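Ufm1-specific protease (Caenorhabditis elegans, PDB 5EJJ) hydrolyses the peptide bond at the C-terminal glycine of the ubiquitin-like modifier ufm-1, acting as a thiol protease, and is required for localising certain odorant receptors to olfactory cilia. Local coordinates at residues A[291-296]-A[304-309]; A[321-326]-A[333-338]. All blocks are in the same frame, centred on the assembly; numbering follows the deposited sequence.

Contact 1 of 2, residues A[291-296]-A[304-309]; sequences ATYLPP and LQLPTK
Leu304 and Ala291 form an antiparallel hydrogen-bonded pair in the two-stranded hairpin of strands 289-293 and 302-306. Leu304 O accepts from Ala291 N at 2.9 Å, with an N-H...O angle of 169°, while Leu304 N donates to Ala291 O at 3.1 Å. On the side chain of Leu304, CD1 comes within 4.2 Å of Tyr293 CE1, approaching the ring obliquely. Gln305 turns its CB away from strand 289-293, and its OE1 is hydrogen-bonded to Ser290 OG and to Arg267 NH1, which is also bonded to Ala291 O. Leu306, the next residue, points its CB toward the partner strand. With CG anti to its carbonyl carbon (chi1 -65°), Leu306 reaches Ala291 CB through CD1 at 3.7 Å. The same methyl meets the edge of the Tyr293 ring near its plane, 3.2 Å from Tyr293 OH, the two side chains arriving from opposite directions. Past Leu306 the chain bends through an inverse gamma turn centred on Pro307. Chemically, the contact divides its labour: two backbone bonds fix the pairing of Ala291 with Leu304, and the buried apolar groups of Ala291, Tyr293, Leu304 and Leu306 add packing without any polar side-chain bond between the segments.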
ATOM      1  N   ALA A 291      -8.875  -4.004   7.282  1.00 16.83           N
ATOM      2  CA  ALA A 291      -7.903  -3.191   6.562  1.00 15.34           C
ATOM      3  C   ALA A 291      -7.527  -3.799   5.218  1.00 13.37           C
ATOM      4  O   ALA A 291      -7.574  -5.018   5.031  1.00 12.25           O
ATOM      5  CB  ALA A 291      -6.647  -2.978   7.418  1.00 15.60           C
ATOM      6  N   THR A 292      -7.148  -2.930   4.291  1.00 14.71           N
ATOM      7  CA  THR A 292      -6.567  -3.328   3.012  1.00 13.47           C
ATOM      8  C   THR A 292      -5.261  -2.549   2.817  1.00 14.15           C
ATOM      9  O   THR A 292      -5.186  -1.360   3.134  1.00 15.40           O
ATOM     10  CB  THR A 292      -7.516  -3.026   1.845  1.00 11.60           C
ATOM     11  OG1 THR A 292      -8.813  -3.550   2.142  1.00 11.57           O
ATOM     12  CG2 THR A 292      -7.028  -3.672   0.595  1.00 11.06           C
ATOM     13  N   TYR A 293      -4.229  -3.228   2.331  1.00 11.46           N
ATOM     14  CA  TYR A 293      -2.934  -2.623   2.127  1.00 10.12           C
ATOM     15  C   TYR A 293      -2.429  -2.958   0.749  1.00 12.57           C
ATOM     16  O   TYR A 293      -2.898  -3.898   0.105  1.00 13.28           O
ATOM     17  CB  TYR A 293      -1.926  -3.181   3.114  1.00 11.52           C
ATOM     18  CG  TYR A 293      -2.305  -2.995   4.539  1.00 13.25           C
ATOM     19  CD1 TYR A 293      -3.033  -3.957   5.216  1.00 13.96           C
ATOM     20  CD2 TYR A 293      -1.928  -1.862   5.219  1.00 17.47           C
ATOM     21  CE1 TYR A 293      -3.387  -3.784   6.538  1.00 16.34           C
ATOM     22  CE2 TYR A 293      -2.259  -1.677   6.538  1.00 19.99           C
ATOM     23  CZ  TYR A 293      -2.995  -2.632   7.190  1.00 20.39           C
ATOM     24  OH  TYR A 293      -3.324  -2.417   8.500  1.00 20.67           O
ATOM     25  N   LEU A 294      -1.444  -2.184   0.307  1.00 17.15           N
ATOM     26  CA  LEU A 294      -0.646  -2.516  -0.866  1.00 15.61           C
ATOM     27  C   LEU A 294       0.783  -2.434  -0.403  1.00 13.92           C
ATOM     28  O   LEU A 294       1.384  -1.375  -0.475  1.00 17.65           O
ATOM     29  CB  LEU A 294      -0.866  -1.496  -1.974  1.00 15.44           C
ATOM     30  CG  LEU A 294      -0.015  -1.701  -3.220  1.00 13.32           C
ATOM     31  CD1 LEU A 294      -0.186  -3.107  -3.692  1.00 13.47           C
ATOM     32  CD2 LEU A 294      -0.450  -0.749  -4.308  1.00 20.03           C
ATOM     33  N   PRO A 295       1.320  -3.536   0.121  1.00 11.39           N
ATOM     34  CA  PRO A 295       2.690  -3.523   0.621  1.00 13.80           C
ATOM     35  C   PRO A 295       3.656  -3.064  -0.444  1.00 16.79           C
ATOM     36  O   PRO A 295       3.322  -3.140  -1.627  1.00 15.38           O
ATOM     37  CB  PRO A 295       2.941  -4.987   0.969  1.00 13.96           C
ATOM     38  CG  PRO A 295       1.600  -5.474   1.395  1.00 13.45           C
ATOM     39  CD  PRO A 295       0.649  -4.806   0.418  1.00 13.13           C
ATOM     40  N   PRO A 296       4.833  -2.568  -0.029  1.00 24.34           N
ATOM     41  CA  PRO A 296       5.855  -2.133  -0.987  1.00 23.80           C
ATOM     42  C   PRO A 296       6.229  -3.278  -1.916  1.00 18.61           C
ATOM     43  O   PRO A 296       6.547  -4.375  -1.448  1.00 19.78           O
ATOM     44  CB  PRO A 296       7.041  -1.756  -0.084  1.00 21.83           C
ATOM     45  CG  PRO A 296       6.805  -2.504   1.181  1.00 20.36           C
ATOM     46  CD  PRO A 296       5.312  -2.444   1.359  1.00 20.40           C
ATOM     47  N   LEU A 304      -6.722  -7.937   5.446  1.00  9.64           N
ATOM     48  CA  LEU A 304      -6.537  -8.441   6.787  1.00 10.40           C
ATOM     49  C   LEU A 304      -7.597  -7.925   7.735  1.00 12.69           C
ATOM     50  O   LEU A 304      -8.002  -6.759   7.670  1.00 12.87           O
ATOM     51  CB  LEU A 304      -5.159  -8.046   7.312  1.00 10.04           C
ATOM     52  CG  LEU A 304      -3.926  -8.550   6.566  1.00  7.72           C
ATOM     53  CD1 LEU A 304      -2.697  -7.894   7.132  1.00  8.26           C
ATOM     54  CD2 LEU A 304      -3.830 -10.062   6.652  1.00  7.16           C
ATOM     55  N   GLN A 305      -8.048  -8.823   8.602  1.00 15.15           N
ATOM     56  CA  GLN A 305      -8.847  -8.480   9.768  1.00 15.82           C
ATOM     57  C   GLN A 305      -7.848  -8.267  10.891  1.00 17.20           C
ATOM     58  O   GLN A 305      -7.043  -9.164  11.187  1.00 18.33           O
ATOM     59  CB  GLN A 305      -9.774  -9.633  10.104  1.00 15.71           C
ATOM     60  CG  GLN A 305     -10.620 -10.026   8.945  1.00 12.62           C
ATOM     61  CD  GLN A 305     -11.462  -8.868   8.505  1.00 15.99           C
ATOM     62  OE1 GLN A 305     -11.218  -8.277   7.459  1.00 18.72           O
ATOM     63  NE2 GLN A 305     -12.445  -8.505   9.322  1.00 18.09           N
ATOM     64  N   LEU A 306      -7.861  -7.070  11.481  1.00 18.88           N
ATOM     65  CA  LEU A 306      -6.860  -6.697  12.491  1.00 19.89           C
ATOM     66  C   LEU A 306      -7.396  -6.739  13.928  1.00 21.41           C
ATOM     67  O   LEU A 306      -8.457  -6.176  14.225  1.00 22.20           O
ATOM     68  CB  LEU A 306      -6.321  -5.309  12.191  1.00 16.43           C
ATOM     69  CG  LEU A 306      -5.553  -5.189  10.893  1.00 13.23           C
ATOM     70  CD1 LEU A 306      -5.192  -3.752  10.690  1.00 14.07           C
ATOM     71  CD2 LEU A 306      -4.320  -6.062  10.963  1.00 13.54           C
ATOM     72  N   PRO A 307      -6.669  -7.419  14.822  1.00 20.30           N
ATOM     73  CA  PRO A 307      -7.074  -7.517  16.231  1.00 26.08           C
ATOM     74  C   PRO A 307      -6.807  -6.220  16.995  1.00 31.23           C
ATOM     75  O   PRO A 307      -5.785  -6.095  17.658  1.00 38.39           O
ATOM     76  CB  PRO A 307      -6.210  -8.666  16.775  1.00 24.33           C
ATOM     77  CG  PRO A 307      -5.033  -8.738  15.853  1.00 25.54           C
ATOM     78  CD  PRO A 307      -5.524  -8.285  14.498  1.00 20.94           C
ATOM     79  N   THR A 308      -7.722  -5.264  16.911  1.00 31.04           N
ATOM     80  CA  THR A 308      -7.473  -3.931  17.456  1.00 32.24           C
ATOM     81  C   THR A 308      -7.915  -3.706  18.915  1.00 40.46           C
ATOM     82  O   THR A 308      -7.766  -2.595  19.452  1.00 39.13           O
ATOM     83  CB  THR A 308      -8.109  -2.848  16.579  1.00 33.85           C
ATOM     84  OG1 THR A 308      -9.388  -3.305  16.096  1.00 27.15           O
ATOM     85  CG2 THR A 308      -7.187  -2.503  15.421  1.00 26.72           C
ATOM     86  N   LYS A 309      -8.461  -4.741  19.549  1.00 38.67           N
ATOM     87  CA  LYS A 309      -8.778  -4.647  20.966  1.00 34.17           C
ATOM     88  C   LYS A 309      -7.732  -5.346  21.818  1.00 37.86           C
ATOM     89  O   LYS A 309      -7.859  -5.383  23.029  1.00 46.38           O
ATOM     90  CB  LYS A 309     -10.170  -5.194  21.265  1.00 41.42           C
ATOM     91  CG  LYS A 309     -11.308  -4.264  20.831  1.00 47.76           C
ATOM     92  CD  LYS A 309     -11.243  -2.897  21.511  1.00 52.43           C
ATOM     93  CE  LYS A 309     -12.364  -1.970  21.038  1.00 56.16           C
ATOM     94  NZ  LYS A 309     -12.360  -0.659  21.767  1.00 69.47           N
TER

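Contact 2 of 2, residues A[321-326]-A[333-338]; sequences RLHKLF and PVLRLS
His323, near the end of helix 312-325, meets Val334 and Leu335 in the loop that follows, and its side chain illustrates how a polar ring can serve in a largely apolar contact. Its CB leaves the helix with CG anti to the carbonyl carbon (chi1 -85°), which swings the imidazole out to the returning chain. ND1 comes first: it is hydrogen-bonded to the backbone O of Arg319, one turn earlier in the helix, and lies 4.2 Å from Leu335 CD1. Farther out, CE1 passes 3.9 Å from Val334 N and about as far from Val334 CB. At the tip, NE2 approaches Val334 CG2 at 3.5 Å, oblique to the ring, and Val334 CB at 3.7 Å; Pro333 C lies near the ring plane, at the edge. Cut back to an alanine, this position is likely to leave Arg319 O without its imidazole partner and a gap beside Val334. Leu322, the preceding helical residue, completes the contact: its CB lies 3.5 Å and its CD1 3.8 Å from Leu335 CD1, the two leucine side chains crossing at about a right angle. No hydrogen bond joins the segments, so their attachment rests on these van der Waals contacts. The helix itself ends two residues on from His323, at Leu325. Around this contact, helix 59-68 touches Leu322 through Phe64 and Phe326 through Leu65. Strand 302-306 lends Leu304 to Phe326, and Leu335 packs on both Leu302 of that strand and Tyr293 of strand 289-293.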
ATOM      1  N   ARG A 321       4.806 -10.469  13.374  1.00 24.03           N
ATOM      2  CA  ARG A 321       4.519 -11.811  12.910  1.00 22.68           C
ATOM      3  C   ARG A 321       4.076 -11.743  11.463  1.00 21.64           C
ATOM      4  O   ARG A 321       4.565 -12.489  10.608  1.00 21.15           O
ATOM      5  CB  ARG A 321       3.429 -12.428  13.777  1.00 24.62           C
ATOM      6  CG  ARG A 321       2.779 -13.668  13.210  1.00 30.92           C
ATOM      7  CD  ARG A 321       3.462 -14.947  13.663  1.00 42.47           C
ATOM      8  NE  ARG A 321       2.590 -16.105  13.445  1.00 57.84           N
ATOM      9  CZ  ARG A 321       3.010 -17.282  12.974  1.00 66.25           C
ATOM     10  NH1 ARG A 321       4.299 -17.462  12.670  1.00 63.34           N
ATOM     11  NH2 ARG A 321       2.138 -18.277  12.802  1.00 60.28           N
ATOM     12  N   LEU A 322       3.166 -10.814  11.193  1.00 20.73           N
ATOM     13  CA  LEU A 322       2.638 -10.645   9.854  1.00 17.51           C
ATOM     14  C   LEU A 322       3.721 -10.291   8.839  1.00 17.45           C
ATOM     15  O   LEU A 322       3.699 -10.819   7.734  1.00 18.73           O
ATOM     16  CB  LEU A 322       1.504  -9.625   9.837  1.00 16.65           C
ATOM     17  CG  LEU A 322       0.136 -10.086  10.342  1.00 15.91           C
ATOM     18  CD1 LEU A 322      -0.910  -9.261   9.690  1.00 13.47           C
ATOM     19  CD2 LEU A 322      -0.127 -11.526  10.032  1.00 15.06           C
ATOM     20  N   HIS A 323       4.665  -9.421   9.213  1.00 18.79           N
ATOM     21  CA  HIS A 323       5.820  -9.105   8.364  1.00 16.63           C
ATOM     22  C   HIS A 323       6.580 -10.370   7.932  1.00 18.19           C
ATOM     23  O   HIS A 323       6.964 -10.533   6.764  1.00 17.96           O
ATOM     24  CB  HIS A 323       6.781  -8.153   9.074  1.00 16.62           C
ATOM     25  CG  HIS A 323       6.428  -6.704   8.932  1.00 19.70           C
ATOM     26  ND1 HIS A 323       5.276  -6.159   9.459  1.00 25.42           N
ATOM     27  CD2 HIS A 323       7.085  -5.681   8.334  1.00 19.95           C
ATOM     28  CE1 HIS A 323       5.232  -4.865   9.188  1.00 20.45           C
ATOM     29  NE2 HIS A 323       6.319  -4.551   8.508  1.00 20.09           N
ATOM     30  N   LYS A 324       6.787 -11.281   8.871  1.00 18.92           N
ATOM     31  CA  LYS A 324       7.470 -12.529   8.552  1.00 19.94           C
ATOM     32  C   LYS A 324       6.633 -13.423   7.638  1.00 18.39           C
ATOM     33  O   LYS A 324       7.167 -14.108   6.759  1.00 19.39           O
ATOM     34  CB  LYS A 324       7.845 -13.281   9.844  1.00 22.85           C
ATOM     35  CG  LYS A 324       9.059 -12.706  10.541  1.00 28.43           C
ATOM     36  CD  LYS A 324       9.273 -13.298  11.919  1.00 37.47           C
ATOM     37  CE  LYS A 324      10.040 -12.311  12.814  1.00 34.60           C
ATOM     38  NZ  LYS A 324      10.162 -12.791  14.222  1.00 34.83           N
ATOM     39  N   LEU A 325       5.323 -13.438   7.867  1.00 17.61           N
ATOM     40  CA  LEU A 325       4.455 -14.341   7.136  1.00 16.29           C
ATOM     41  C   LEU A 325       4.320 -13.901   5.692  1.00 16.83           C
ATOM     42  O   LEU A 325       4.349 -14.738   4.773  1.00 15.19           O
ATOM     43  CB  LEU A 325       3.091 -14.417   7.792  1.00 18.33           C
ATOM     44  CG  LEU A 325       3.034 -15.233   9.076  1.00 23.58           C
ATOM     45  CD1 LEU A 325       1.635 -15.129   9.676  1.00 23.24           C
ATOM     46  CD2 LEU A 325       3.392 -16.677   8.784  1.00 27.95           C
ATOM     47  N   PHE A 326       4.202 -12.587   5.497  1.00 13.67           N
ATOM     48  CA  PHE A 326       4.038 -12.016   4.169  1.00 12.79           C
ATOM     49  C   PHE A 326       5.333 -11.490   3.553  1.00 16.77           C
ATOM     50  O   PHE A 326       5.301 -10.737   2.577  1.00 18.11           O
ATOM     51  CB  PHE A 326       2.965 -10.939   4.197  1.00 11.49           C
ATOM     52  CG  PHE A 326       1.614 -11.489   4.460  1.00 13.21           C
ATOM     53  CD1 PHE A 326       0.938 -11.184   5.629  1.00 12.90           C
ATOM     54  CD2 PHE A 326       1.042 -12.380   3.563  1.00  9.92           C
ATOM     55  CE1 PHE A 326      -0.287 -11.733   5.875  1.00 10.07           C
ATOM     56  CE2 PHE A 326      -0.180 -12.925   3.803  1.00  8.39           C
ATOM     57  CZ  PHE A 326      -0.844 -12.613   4.951  1.00  9.42           C
ATOM     58  N   PRO A 333       7.586   0.451   8.950  1.00 35.06           N
ATOM     59  CA  PRO A 333       6.212  -0.041   9.060  1.00 29.97           C
ATOM     60  C   PRO A 333       5.534  -0.275   7.706  1.00 24.88           C
ATOM     61  O   PRO A 333       5.775   0.436   6.726  1.00 20.89           O
ATOM     62  CB  PRO A 333       5.494   1.082   9.828  1.00 30.18           C
ATOM     63  CG  PRO A 333       6.245   2.294   9.531  1.00 27.59           C
ATOM     64  CD  PRO A 333       7.688   1.860   9.377  1.00 34.50           C
ATOM     65  N   VAL A 334       4.676  -1.291   7.680  1.00 26.81           N
ATOM     66  CA  VAL A 334       3.889  -1.619   6.498  1.00 22.58           C
ATOM     67  C   VAL A 334       2.400  -1.755   6.835  1.00 21.24           C
ATOM     68  O   VAL A 334       1.563  -1.387   6.026  1.00 20.14           O
ATOM     69  CB  VAL A 334       4.398  -2.912   5.820  1.00 18.17           C
ATOM     70  CG1 VAL A 334       3.623  -3.200   4.567  1.00 15.51           C
ATOM     71  CG2 VAL A 334       5.871  -2.780   5.494  1.00 20.08           C
ATOM     72  N   LEU A 335       2.069  -2.239   8.038  1.00 22.34           N
ATOM     73  CA  LEU A 335       0.690  -2.642   8.346  1.00 18.80           C
ATOM     74  C   LEU A 335       0.037  -1.837   9.457  1.00 25.12           C
ATOM     75  O   LEU A 335      -0.796  -2.361  10.204  1.00 27.45           O
ATOM     76  CB  LEU A 335       0.656  -4.116   8.749  1.00 16.52           C
ATOM     77  CG  LEU A 335       1.212  -5.103   7.725  1.00 17.91           C
ATOM     78  CD1 LEU A 335       1.268  -6.473   8.327  1.00 15.62           C
ATOM     79  CD2 LEU A 335       0.354  -5.099   6.474  1.00 15.67           C
ATOM     80  N   ARG A 336       0.414  -0.574   9.603  1.00 24.67           N
ATOM     81  CA  ARG A 336      -0.230   0.247  10.615  1.00 23.32           C
ATOM     82  C   ARG A 336      -1.574   0.694  10.093  1.00 25.14           C
ATOM     83  O   ARG A 336      -1.727   0.957   8.901  1.00 24.88           O
ATOM     84  CB  ARG A 336       0.618   1.459  10.947  1.00 27.54           C
ATOM     85  CG  ARG A 336       2.029   1.105  11.314  1.00 33.50           C
ATOM     86  CD  ARG A 336       2.064   0.364  12.621  1.00 37.29           C
ATOM     87  NE  ARG A 336       1.506   1.183  13.691  1.00 48.15           N
ATOM     88  CZ  ARG A 336       2.211   2.054  14.411  1.00 50.50           C
ATOM     89  NH1 ARG A 336       3.521   2.214  14.178  1.00 47.56           N
ATOM     90  NH2 ARG A 336       1.599   2.759  15.364  1.00 45.02           N
ATOM     91  N   LEU A 337      -2.543   0.786  10.995  1.00 27.72           N
ATOM     92  CA  LEU A 337      -3.891   1.236  10.673  1.00 25.66           C
ATOM     93  C   LEU A 337      -3.862   2.483   9.797  1.00 25.19           C
ATOM     94  O   LEU A 337      -4.671   2.660   8.889  1.00 24.92           O
ATOM     95  CB  LEU A 337      -4.629   1.524  11.976  1.00 27.19           C
ATOM     96  CG  LEU A 337      -6.099   1.134  12.084  1.00 27.33           C
ATOM     97  CD1 LEU A 337      -6.495   0.135  11.010  1.00 27.70           C
ATOM     98  CD2 LEU A 337      -6.337   0.566  13.472  1.00 28.64           C
ATOM     99  N   SER A 338      -2.885   3.331  10.085  1.00 32.82           N
ATOM    100  CA  SER A 338      -2.657   4.591   9.388  1.00 29.06           C
ATOM    101  C   SER A 338      -2.279   4.405   7.913  1.00 25.08           C
ATOM    102  O   SER A 338      -2.432   5.320   7.092  1.00 20.79           O
ATOM    103  CB  SER A 338      -1.547   5.333  10.134  1.00 31.66           C
ATOM    104  OG  SER A 338      -0.671   5.985   9.233  1.00 40.89           O
TER

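Contacts 1 and 2 come in series along the chain, the hairpin closing before the contact between helix 312-325 and the loop after it begins, yet their centres lie only 7 Å apart. Strand 302-306 leads on to helix 312-325, and Leu304 CD1 packs 3.4 Å from Leu322 CD1. Tyr293 also joins the two: its OH probably hydrogen-bonds to Leu335 O, at 3.0 Å. Hairpin, helix end and loop thus pack against one another, with most of the touching residues buried. All four segments lie in the region related to the UfSP2 N-terminal domain, away from the probable catalytic residues Cys396, Asp520 and His522.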